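PDB 4NQ3: cyanuric acid amidohydrolase from Azorhizobium caulinodans, which catalyses the hydrolytic opening of the s-triazine ring of cyanuric acid, giving carboxybiuret that decarboxylates spontaneously to biuret during the breakdown of s-triazine herbicides. Local coordinates for residues Ala284-Ser289 with Ile330-Gly335; Ala134-Met139 with Ala196-Glu201; Ile34-Gly39 with Leu91-Ala96. All coordinates share one frame; numbering follows the deposited sequence.

Contact 1 of 3, residues Ala284-Ser289 with Ile330-Gly335. With BR8 (barbituric acid), chain C.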
loop_
_atom_site.group_PDB
_atom_site.type_symbol
_atom_site.label_atom_id
_atom_site.label_comp_id
_atom_site.label_asym_id
_atom_site.label_seq_id
_atom_site.Cartn_x
_atom_site.Cartn_y
_atom_site.Cartn_z
ATOM N N ALA A 284 -7.508 -23.562 -0.182
ATOM C CA ALA A 284 -6.468 -23.606 -1.200
ATOM C C ALA A 284 -5.256 -22.770 -0.833
ATOM O O ALA A 284 -5.388 -21.775 -0.130
ATOM C CB ALA A 284 -7.025 -23.160 -2.512
ATOM N N LYS A 285 -4.077 -23.187 -1.296
ATOM C CA LYS A 285 -2.871 -22.373 -1.166
ATOM C C LYS A 285 -2.557 -21.676 -2.487
ATOM O O LYS A 285 -2.575 -22.300 -3.537
ATOM C CB LYS A 285 -1.690 -23.225 -0.749
ATOM C CG LYS A 285 -1.819 -23.768 0.636
ATOM C CD LYS A 285 -1.667 -22.658 1.648
ATOM C CE LYS A 285 -0.404 -21.858 1.385
ATOM N NZ LYS A 285 -0.316 -20.768 2.393
ATOM N N ALA A 286 -2.287 -20.379 -2.439
ATOM C CA ALA A 286 -1.893 -19.644 -3.629
ATOM C C ALA A 286 -0.482 -19.132 -3.446
ATOM O O ALA A 286 -0.137 -18.645 -2.374
ATOM C CB ALA A 286 -2.831 -18.508 -3.900
ATOM N N GLU A 287 0.330 -19.228 -4.491
ATOM C CA GLU A 287 1.719 -18.818 -4.392
ATOM C C GLU A 287 2.188 -18.118 -5.647
ATOM O O GLU A 287 1.965 -18.610 -6.748
ATOM C CB GLU A 287 2.599 -20.032 -4.123
ATOM C CG GLU A 287 4.056 -19.684 -3.930
ATOM C CD GLU A 287 4.935 -20.910 -3.760
ATOM O OE1 GLU A 287 4.635 -21.980 -4.349
ATOM O OE2 GLU A 287 5.928 -20.798 -3.015
ATOM N N PRO A 288 2.850 -16.965 -5.492
ATOM C CA PRO A 288 3.472 -16.387 -6.684
ATOM C C PRO A 288 4.656 -17.252 -7.103
ATOM O O PRO A 288 5.465 -17.640 -6.262
ATOM C CB PRO A 288 3.913 -14.994 -6.218
ATOM C CG PRO A 288 4.083 -15.128 -4.753
ATOM C CD PRO A 288 3.055 -16.132 -4.295
ATOM N N SER A 289 4.745 -17.573 -8.381
ATOM C CA SER A 289 5.795 -18.466 -8.839
ATOM C C SER A 289 7.142 -17.754 -8.877
ATOM O O SER A 289 7.238 -16.625 -9.357
ATOM C CB SER A 289 5.459 -19.024 -10.221
ATOM O OG SER A 289 5.357 -17.980 -11.170
ATOM N N ILE A 330 -14.602 -18.531 0.186
ATOM C CA ILE A 330 -13.589 -19.590 0.132
ATOM C C ILE A 330 -12.320 -19.248 0.927
ATOM O O ILE A 330 -11.947 -18.082 1.057
ATOM C CB ILE A 330 -13.212 -19.909 -1.329
ATOM C CG1 ILE A 330 -12.668 -18.676 -2.011
ATOM C CG2 ILE A 330 -14.431 -20.281 -2.139
ATOM C CD1 ILE A 330 -12.716 -18.836 -3.492
ATOM N N TYR A 331 -11.644 -20.275 1.428
ATOM C CA TYR A 331 -10.445 -20.094 2.244
ATOM C C TYR A 331 -9.216 -20.204 1.349
ATOM O O TYR A 331 -8.852 -21.282 0.913
ATOM C CB TYR A 331 -10.415 -21.124 3.398
ATOM C CG TYR A 331 -9.148 -21.090 4.245
ATOM C CD1 TYR A 331 -7.969 -21.645 3.777
ATOM C CD2 TYR A 331 -9.130 -20.516 5.513
ATOM C CE1 TYR A 331 -6.810 -21.625 4.519
ATOM C CE2 TYR A 331 -7.961 -20.494 6.275
ATOM C CZ TYR A 331 -6.800 -21.053 5.759
ATOM O OH TYR A 331 -5.603 -21.059 6.458
ATOM N N VAL A 332 -8.616 -19.070 1.022
ATOM C CA VAL A 332 -7.396 -19.028 0.219
ATOM C C VAL A 332 -6.268 -18.378 0.991
ATOM O O VAL A 332 -6.407 -17.281 1.496
ATOM C CB VAL A 332 -7.593 -18.242 -1.069
ATOM C CG1 VAL A 332 -6.308 -18.228 -1.876
ATOM C CG2 VAL A 332 -8.735 -18.834 -1.859
ATOM N N SER A 333 -5.128 -19.037 1.013
ATOM C CA SER A 333 -4.012 -18.668 1.867
ATOM C C SER A 333 -2.745 -18.507 1.008
ATOM O O SER A 333 -2.499 -19.319 0.122
ATOM C CB SER A 333 -3.825 -19.740 2.936
ATOM O OG SER A 333 -2.608 -19.559 3.612
ATOM N N GLY A 334 -1.961 -17.460 1.242
ATOM C CA GLY A 334 -0.845 -17.141 0.354
ATOM C C GLY A 334 0.482 -17.713 0.811
ATOM O O GLY A 334 0.675 -17.950 1.989
ATOM N N GLY A 335 1.399 -17.934 -0.124
ATOM C CA GLY A 335 2.736 -18.406 0.195
ATOM C C GLY A 335 2.790 -19.918 0.297
ATOM O O GLY A 335 2.403 -20.503 1.311
HETATM N N1 BR8 C . -0.647 -15.623 7.007
HETATM C C2 BR8 C . -1.858 -15.049 6.832
HETATM O O2 BR8 C . -2.303 -14.364 7.732
HETATM N N3 BR8 C . -2.550 -15.230 5.668
HETATM C C4 BR8 C . -2.032 -16.014 4.604
HETATM O O4 BR8 C . -2.680 -16.148 3.571
HETATM C C5 BR8 C . -0.694 -16.751 4.693
HETATM C C6 BR8 C . -0.058 -16.432 6.039
HETATM O O8 BR8 C . 1.028 -16.896 6.300
#

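Contact 2 of 3, residues Ala134-Met139 with Ala196-Glu201. With SO4 (sulfate ion), chain F.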
loop_
_atom_site.group_PDB
_atom_site.type_symbol
_atom_site.label_atom_id
_atom_site.label_comp_id
_atom_site.label_asym_id
_atom_site.label_seq_id
_atom_site.Cartn_x
_atom_site.Cartn_y
_atom_site.Cartn_z
ATOM N N ALA A 134 3.886 -33.031 16.048
ATOM C CA ALA A 134 2.499 -32.616 16.239
ATOM C C ALA A 134 1.540 -33.217 15.198
ATOM O O ALA A 134 0.441 -33.686 15.539
ATOM C CB ALA A 134 2.401 -31.117 16.211
ATOM N N VAL A 135 1.962 -33.230 13.934
ATOM C CA VAL A 135 1.111 -33.781 12.885
ATOM C C VAL A 135 0.857 -35.263 13.106
ATOM O O VAL A 135 -0.237 -35.755 12.808
ATOM C CB VAL A 135 1.704 -33.598 11.501
ATOM C CG1 VAL A 135 0.818 -34.256 10.486
ATOM C CG2 VAL A 135 1.835 -32.134 11.199
ATOM N N ARG A 136 1.850 -35.976 13.640
ATOM C CA ARG A 136 1.641 -37.391 13.945
ATOM C C ARG A 136 0.568 -37.516 15.044
ATOM O O ARG A 136 -0.377 -38.309 14.908
ATOM C CB ARG A 136 2.954 -38.068 14.340
ATOM C CG ARG A 136 3.872 -38.376 13.152
ATOM C CD ARG A 136 5.242 -38.855 13.641
ATOM N NE ARG A 136 6.296 -38.826 12.614
ATOM C CZ ARG A 136 7.461 -38.178 12.753
ATOM N NH1 ARG A 136 7.732 -37.503 13.872
ATOM N NH2 ARG A 136 8.366 -38.205 11.777
ATOM N N ARG A 137 0.686 -36.711 16.101
ATOM C CA ARG A 137 -0.309 -36.688 17.172
ATOM C C ARG A 137 -1.704 -36.390 16.661
ATOM O O ARG A 137 -2.638 -37.113 16.976
ATOM C CB ARG A 137 0.066 -35.668 18.247
ATOM C CG ARG A 137 1.059 -36.193 19.275
ATOM C CD ARG A 137 1.341 -35.174 20.355
ATOM N NE ARG A 137 2.446 -34.315 19.958
ATOM C CZ ARG A 137 2.420 -32.993 20.022
ATOM N NH1 ARG A 137 1.326 -32.374 20.450
ATOM N NH2 ARG A 137 3.478 -32.295 19.640
ATOM N N ALA A 138 -1.855 -35.337 15.866
ATOM C CA ALA A 138 -3.177 -35.008 15.353
ATOM C C ALA A 138 -3.740 -36.137 14.485
ATOM O O ALA A 138 -4.937 -36.429 14.545
ATOM C CB ALA A 138 -3.131 -33.725 14.565
HETATM N N MSE A 139 -2.878 -36.765 13.683
HETATM C CA MSE A 139 -3.270 -37.921 12.880
HETATM C C MSE A 139 -3.909 -38.995 13.745
HETATM O O MSE A 139 -5.003 -39.487 13.454
HETATM C CB MSE A 139 -2.064 -38.509 12.151
HETATM C CG MSE A 139 -1.777 -37.887 10.804
HETATM SE SE MSE A 139 -0.289 -38.797 9.973
HETATM C CE MSE A 139 -1.151 -40.490 9.586
ATOM N N ALA A 196 5.360 -32.851 5.544
ATOM C CA ALA A 196 5.817 -33.801 4.544
ATOM C C ALA A 196 6.507 -34.960 5.262
ATOM O O ALA A 196 6.221 -36.138 5.012
ATOM C CB ALA A 196 6.760 -33.121 3.535
ATOM N N LEU A 197 7.382 -34.608 6.195
ATOM C CA LEU A 197 8.137 -35.596 6.929
ATOM C C LEU A 197 7.188 -36.535 7.654
ATOM O O LEU A 197 7.426 -37.728 7.737
ATOM C CB LEU A 197 9.086 -34.920 7.911
ATOM C CG LEU A 197 9.842 -35.903 8.797
ATOM C CD1 LEU A 197 10.548 -36.896 7.928
ATOM C CD2 LEU A 197 10.819 -35.154 9.674
ATOM N N ALA A 198 6.114 -35.986 8.200
ATOM C CA ALA A 198 5.194 -36.779 8.995
ATOM C C ALA A 198 4.327 -37.697 8.132
ATOM O O ALA A 198 3.855 -38.737 8.605
ATOM C CB ALA A 198 4.314 -35.861 9.844
ATOM N N LEU A 199 4.107 -37.313 6.878
ATOM C CA LEU A 199 3.267 -38.101 5.986
ATOM C C LEU A 199 4.125 -38.999 5.093
ATOM O O LEU A 199 3.617 -39.793 4.309
ATOM C CB LEU A 199 2.384 -37.187 5.137
ATOM C CG LEU A 199 1.394 -36.239 5.830
ATOM C CD1 LEU A 199 0.584 -35.451 4.802
ATOM C CD2 LEU A 199 0.449 -36.987 6.768
ATOM N N GLY A 200 5.436 -38.876 5.212
ATOM C CA GLY A 200 6.314 -39.723 4.439
ATOM C C GLY A 200 6.451 -39.289 2.997
ATOM O O GLY A 200 6.858 -40.075 2.140
ATOM N N GLU A 201 6.103 -38.038 2.718
ATOM C CA GLU A 201 6.256 -37.503 1.367
ATOM C C GLU A 201 7.705 -37.079 1.108
ATOM O O GLU A 201 8.113 -36.875 -0.044
ATOM C CB GLU A 201 5.316 -36.325 1.146
ATOM C CG GLU A 201 3.833 -36.686 1.198
ATOM C CD GLU A 201 2.946 -35.449 1.106
ATOM O OE1 GLU A 201 3.114 -34.527 1.939
ATOM O OE2 GLU A 201 2.095 -35.392 0.187
HETATM S S SO4 F . -1.494 -32.120 21.751
HETATM O O1 SO4 F . -0.906 -33.430 21.458
HETATM O O2 SO4 F . -1.281 -31.741 23.149
HETATM O O3 SO4 F . -0.842 -31.118 20.915
HETATM O O4 SO4 F . -2.934 -32.175 21.478
#

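Contact 3 of 3, residues Ile34-Gly39 with Leu91-Ala96. With SO4 (sulfate ion), chain D.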
loop_
_atom_site.group_PDB
_atom_site.type_symbol
_atom_site.label_atom_id
_atom_site.label_comp_id
_atom_site.label_asym_id
_atom_site.label_seq_id
_atom_site.Cartn_x
_atom_site.Cartn_y
_atom_site.Cartn_z
ATOM N N ILE A 34 -16.299 -28.713 19.591
ATOM C CA ILE A 34 -15.563 -27.866 18.670
ATOM C C ILE A 34 -14.091 -28.245 18.715
ATOM O O ILE A 34 -13.446 -28.123 19.753
ATOM C CB ILE A 34 -15.725 -26.390 19.003
ATOM C CG1 ILE A 34 -17.148 -25.942 18.731
ATOM C CG2 ILE A 34 -14.775 -25.558 18.190
ATOM C CD1 ILE A 34 -17.350 -24.461 19.016
ATOM N N LEU A 35 -13.575 -28.731 17.593
ATOM C CA LEU A 35 -12.174 -29.105 17.492
ATOM C C LEU A 35 -11.293 -27.945 17.045
ATOM O O LEU A 35 -10.233 -27.714 17.639
ATOM C CB LEU A 35 -11.992 -30.282 16.543
ATOM C CG LEU A 35 -12.601 -31.540 17.123
ATOM C CD1 LEU A 35 -12.316 -32.715 16.228
ATOM C CD2 LEU A 35 -11.987 -31.757 18.477
ATOM N N ALA A 36 -11.699 -27.237 15.990
ATOM C CA ALA A 36 -10.862 -26.165 15.458
ATOM C C ALA A 36 -11.707 -25.132 14.773
ATOM O O ALA A 36 -12.786 -25.442 14.305
ATOM C CB ALA A 36 -9.822 -26.718 14.485
ATOM N N ILE A 37 -11.217 -23.900 14.708
ATOM C CA ILE A 37 -11.863 -22.889 13.889
ATOM C C ILE A 37 -10.879 -22.269 12.901
ATOM O O ILE A 37 -9.834 -21.785 13.308
ATOM C CB ILE A 37 -12.467 -21.780 14.729
ATOM C CG1 ILE A 37 -13.406 -22.342 15.784
ATOM C CG2 ILE A 37 -13.282 -20.871 13.857
ATOM C CD1 ILE A 37 -14.004 -21.243 16.637
ATOM N N PHE A 38 -11.191 -22.317 11.605
ATOM C CA PHE A 38 -10.393 -21.598 10.606
ATOM C C PHE A 38 -11.040 -20.262 10.346
ATOM O O PHE A 38 -12.253 -20.131 10.464
ATOM C CB PHE A 38 -10.297 -22.343 9.275
ATOM C CG PHE A 38 -9.553 -23.653 9.334
ATOM C CD1 PHE A 38 -9.060 -24.149 10.523
ATOM C CD2 PHE A 38 -9.351 -24.388 8.172
ATOM C CE1 PHE A 38 -8.389 -25.359 10.551
ATOM C CE2 PHE A 38 -8.686 -25.585 8.201
ATOM C CZ PHE A 38 -8.205 -26.070 9.393
ATOM N N GLY A 39 -10.261 -19.272 9.938
ATOM C CA GLY A 39 -10.860 -17.999 9.612
ATOM C C GLY A 39 -10.116 -17.312 8.498
ATOM O O GLY A 39 -8.910 -17.479 8.381
ATOM N N LEU A 91 -14.650 -20.982 9.602
ATOM C CA LEU A 91 -14.942 -22.375 9.340
ATOM C C LEU A 91 -14.852 -23.154 10.648
ATOM O O LEU A 91 -13.743 -23.393 11.144
ATOM C CB LEU A 91 -13.935 -22.920 8.360
ATOM C CG LEU A 91 -14.466 -23.996 7.466
ATOM C CD1 LEU A 91 -15.800 -23.529 6.933
ATOM C CD2 LEU A 91 -13.451 -24.189 6.365
ATOM N N VAL A 92 -15.982 -23.547 11.233
ATOM C CA VAL A 92 -15.927 -24.276 12.502
ATOM C C VAL A 92 -16.005 -25.773 12.273
ATOM O O VAL A 92 -16.911 -26.252 11.598
ATOM C CB VAL A 92 -17.054 -23.890 13.453
ATOM C CG1 VAL A 92 -16.932 -24.719 14.724
ATOM C CG2 VAL A 92 -16.961 -22.421 13.799
ATOM N N PHE A 93 -15.045 -26.496 12.836
ATOM C CA PHE A 93 -14.940 -27.952 12.730
ATOM C C PHE A 93 -15.365 -28.601 14.035
ATOM O O PHE A 93 -14.676 -28.444 15.054
ATOM C CB PHE A 93 -13.505 -28.353 12.407
ATOM C CG PHE A 93 -13.071 -27.986 11.019
ATOM C CD1 PHE A 93 -13.365 -28.816 9.942
ATOM C CD2 PHE A 93 -12.359 -26.820 10.788
ATOM C CE1 PHE A 93 -12.956 -28.478 8.650
ATOM C CE2 PHE A 93 -11.943 -26.469 9.502
ATOM C CZ PHE A 93 -12.242 -27.302 8.428
ATOM N N GLU A 94 -16.478 -29.333 14.009
ATOM C CA GLU A 94 -17.055 -29.930 15.208
ATOM C C GLU A 94 -17.027 -31.441 15.123
ATOM O O GLU A 94 -17.211 -31.990 14.061
ATOM C CB GLU A 94 -18.496 -29.441 15.368
ATOM C CG GLU A 94 -19.237 -29.915 16.613
ATOM C CD GLU A 94 -20.706 -29.487 16.604
ATOM O OE1 GLU A 94 -21.133 -28.928 15.569
ATOM O OE2 GLU A 94 -21.434 -29.707 17.608
ATOM N N ARG A 95 -16.761 -32.119 16.229
ATOM C CA ARG A 95 -16.906 -33.572 16.288
ATOM C C ARG A 95 -18.198 -33.910 17.055
ATOM O O ARG A 95 -18.382 -33.440 18.174
ATOM C CB ARG A 95 -15.684 -34.202 16.972
ATOM C CG ARG A 95 -15.733 -35.717 17.162
ATOM C CD ARG A 95 -14.473 -36.254 17.842
ATOM N NE ARG A 95 -14.305 -35.650 19.159
ATOM C CZ ARG A 95 -13.133 -35.480 19.775
ATOM N NH1 ARG A 95 -12.002 -35.862 19.180
ATOM N NH2 ARG A 95 -13.084 -34.904 20.982
ATOM N N ALA A 96 -19.086 -34.715 16.475
ATOM C CA ALA A 96 -20.334 -35.083 17.145
ATOM C C ALA A 96 -20.475 -36.611 17.137
ATOM O O ALA A 96 -19.668 -37.277 16.504
ATOM C CB ALA A 96 -21.514 -34.424 16.479
HETATM S S SO4 D . -9.204 -34.717 21.335
HETATM O O1 SO4 D . -8.503 -34.964 22.600
HETATM O O2 SO4 D . -9.268 -35.923 20.496
HETATM O O3 SO4 D . -10.564 -34.245 21.634
HETATM O O4 SO4 D . -8.443 -33.698 20.604
#

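Contact 1 of 3, residues Ala284-Ser289 with Ile330-Gly335
Backbone hydrogen bonding sets the frame: Ala-284 and Ala-286 each give their N-H and offer their carbonyl to the neighbouring strand in a parallel ladder. The straightest rung runs from Ala-286 N to Ser-333 O (2.8 Å), while Gly-335 N closes the ladder on Ala-286 O. Apolar packing lies on the face of Ala-284, Ala-286 and Val-332, where Ala-286 CB meets Val-332 CG1 at 4.0 Å and helix 309-325 covers both alanines.

Polar side chains gather on the other face. Lys-285 bends at chi2 (-71°) and chi3 (-51°), so that its chain curls over the adjacent strand and NZ donates to Ser-333 OG at 2.9 Å. NZ also binds Gly-335 O at 2.9 Å and Gly-334 O at 3.0 Å, in each case from above the carbonyl plane, and Cys-225 O is a further acceptor, so these oxygens must share the amine's protons, at most three. So many oxygens would tend to favour a charged ammonium. An alanine here would remove this amine, and would probably leave Ser-333 less firmly positioned and the strand end at Gly-334 and Gly-335 less well held.

The ligand contact follows directly: Gly-334 N points almost straight at O4 of barbituric acid (2.8 Å, 167°), with Ser-333 OG at a weak 3.4 Å from the same O4. Further along, Glu-287 pairs with Arg-290 and belongs to the magnesium site. The whole is a parallel beta-alpha-beta crossover whose strand ends carry a lysine beside a substrate-binding serine, consistent with one of the three potential Ser-Lys dyads of this threefold active site.

Contact 2 of 3, residues Ala134-Met139 with Ala196-Glu201
With CG1 anti to its backbone N (chi1 177°), Val-135 presents CB and CG1 to the facing helix, whereas the chain of Met-139, modelled as selenomethionine, runs out extended and turns only at chi3 (70°). Leu-199 starts away from helix 125-141, but with CG anti to its carbonyl carbon CD2 swings back to meet Met-139 SE at 3.8 Å, the two chains crossing obliquely. Next to this pair Ala-198 CB is the small methyl group that helix 180-199 sets against Val-135 CB at 3.8 Å; a side chain this short lets the Arg-136 and Ala-198 CA atoms come within 6.1 Å. At the solvent side Arg-136 extends from CG to NE, passing Ala-198 CB with its CG, and crosses Leu-197 obliquely, with NH2 4.0 Å from Leu-197 CG. Gly-200, with positive phi, takes the chain out of the helix just beyond. Beneath the pair lies the sheet, with Val-150 touching both Met-139 and Leu-199, and Val-153 touching Val-135. Helix-on-helix packing of this sort on one side of a sheet rests on shape: van der Waals contact joins the segments, and the one charged group involved lends its aliphatic stem and the NH2 end of its guanidinium.

Contact 3 of 3, residues Ile34-Gly39 with Leu91-Ala96
A classic beta bulge interrupts the antiparallel pairing of strands 34-41 and 89-97, the two central strands of a four-stranded mixed sheet. Leu-35 and Ala-36 both face Phe-93, whose carbonyl oxygen takes a good bond from Leu-35 N (2.8 Å) and a weak one from Ala-36 N. Beyond the bulge the ladder is regular, with Ala-36 and Phe-93, then Phe-38 and Leu-91, as hydrogen-bonded pairs.

The face of Ala-36, Phe-38, Leu-91 and Phe-93 is built round a T-shaped aromatic pair. Both rings leave the backbone with CG anti to the carbonyl carbon, yet chi2 differs, 3° in Phe-38 and -84° in Phe-93, and the planes meet at 61°. Phe-93 directs an edge at its neighbour, CE2 sitting over the centre of the Phe-38 ring, with 3.6 Å between CE2 and Phe-38 CD2. Below this edge, Phe-38 CB rests against Leu-91 CB at 3.8 Å. Val-6 from strand 2-10 touches Leu-91 and Phe-93, continuing the apolar layer.

On the opposite face Val-92 fits between two isoleucines. Its CG2 lies alongside Ile-37 CG2 (4.0 Å), the two side chains pointing the same way, and its CG1 crosses Ile-34 obliquely. Glu-94 on this face binds Ala-30 N and His-7.

At the bulge Leu-35 crosses Arg-95 obliquely: Leu-35 CD1 packs on Arg-95 CB at 3.8 Å while CD2 lies over one face of the guanidinium. The edge of that guanidinium holds a sulfate, probably from crystallisation and also bound by Arg-111, with Arg-95 NH2 at 2.7 Å from sulfate O3.

The contacts follow one another along the chain as 3, 2, 1, with no interleaving, and fall in the regions assigned to repeating units A, B and C. Their centres lie about 20 to 21 Å apart. Contact 3 joins the central strands of the first sheet and contact 1 joins strand 281-286 to the outermost strand 331-334 of the third, while contact 2 packs helices 125-141 and 180-199 against each other over strand 150-157 of the second. Contacts 1 and 3 meet directly, Tyr-331 CE2 reaching Gly-39 O at 3.8 Å; contact 2 stays about 8 Å from contact 3 and 12 Å from contact 1 at nearest atoms. The three sheets share one strand order, as expected for a threefold monomer enclosing a threefold active site.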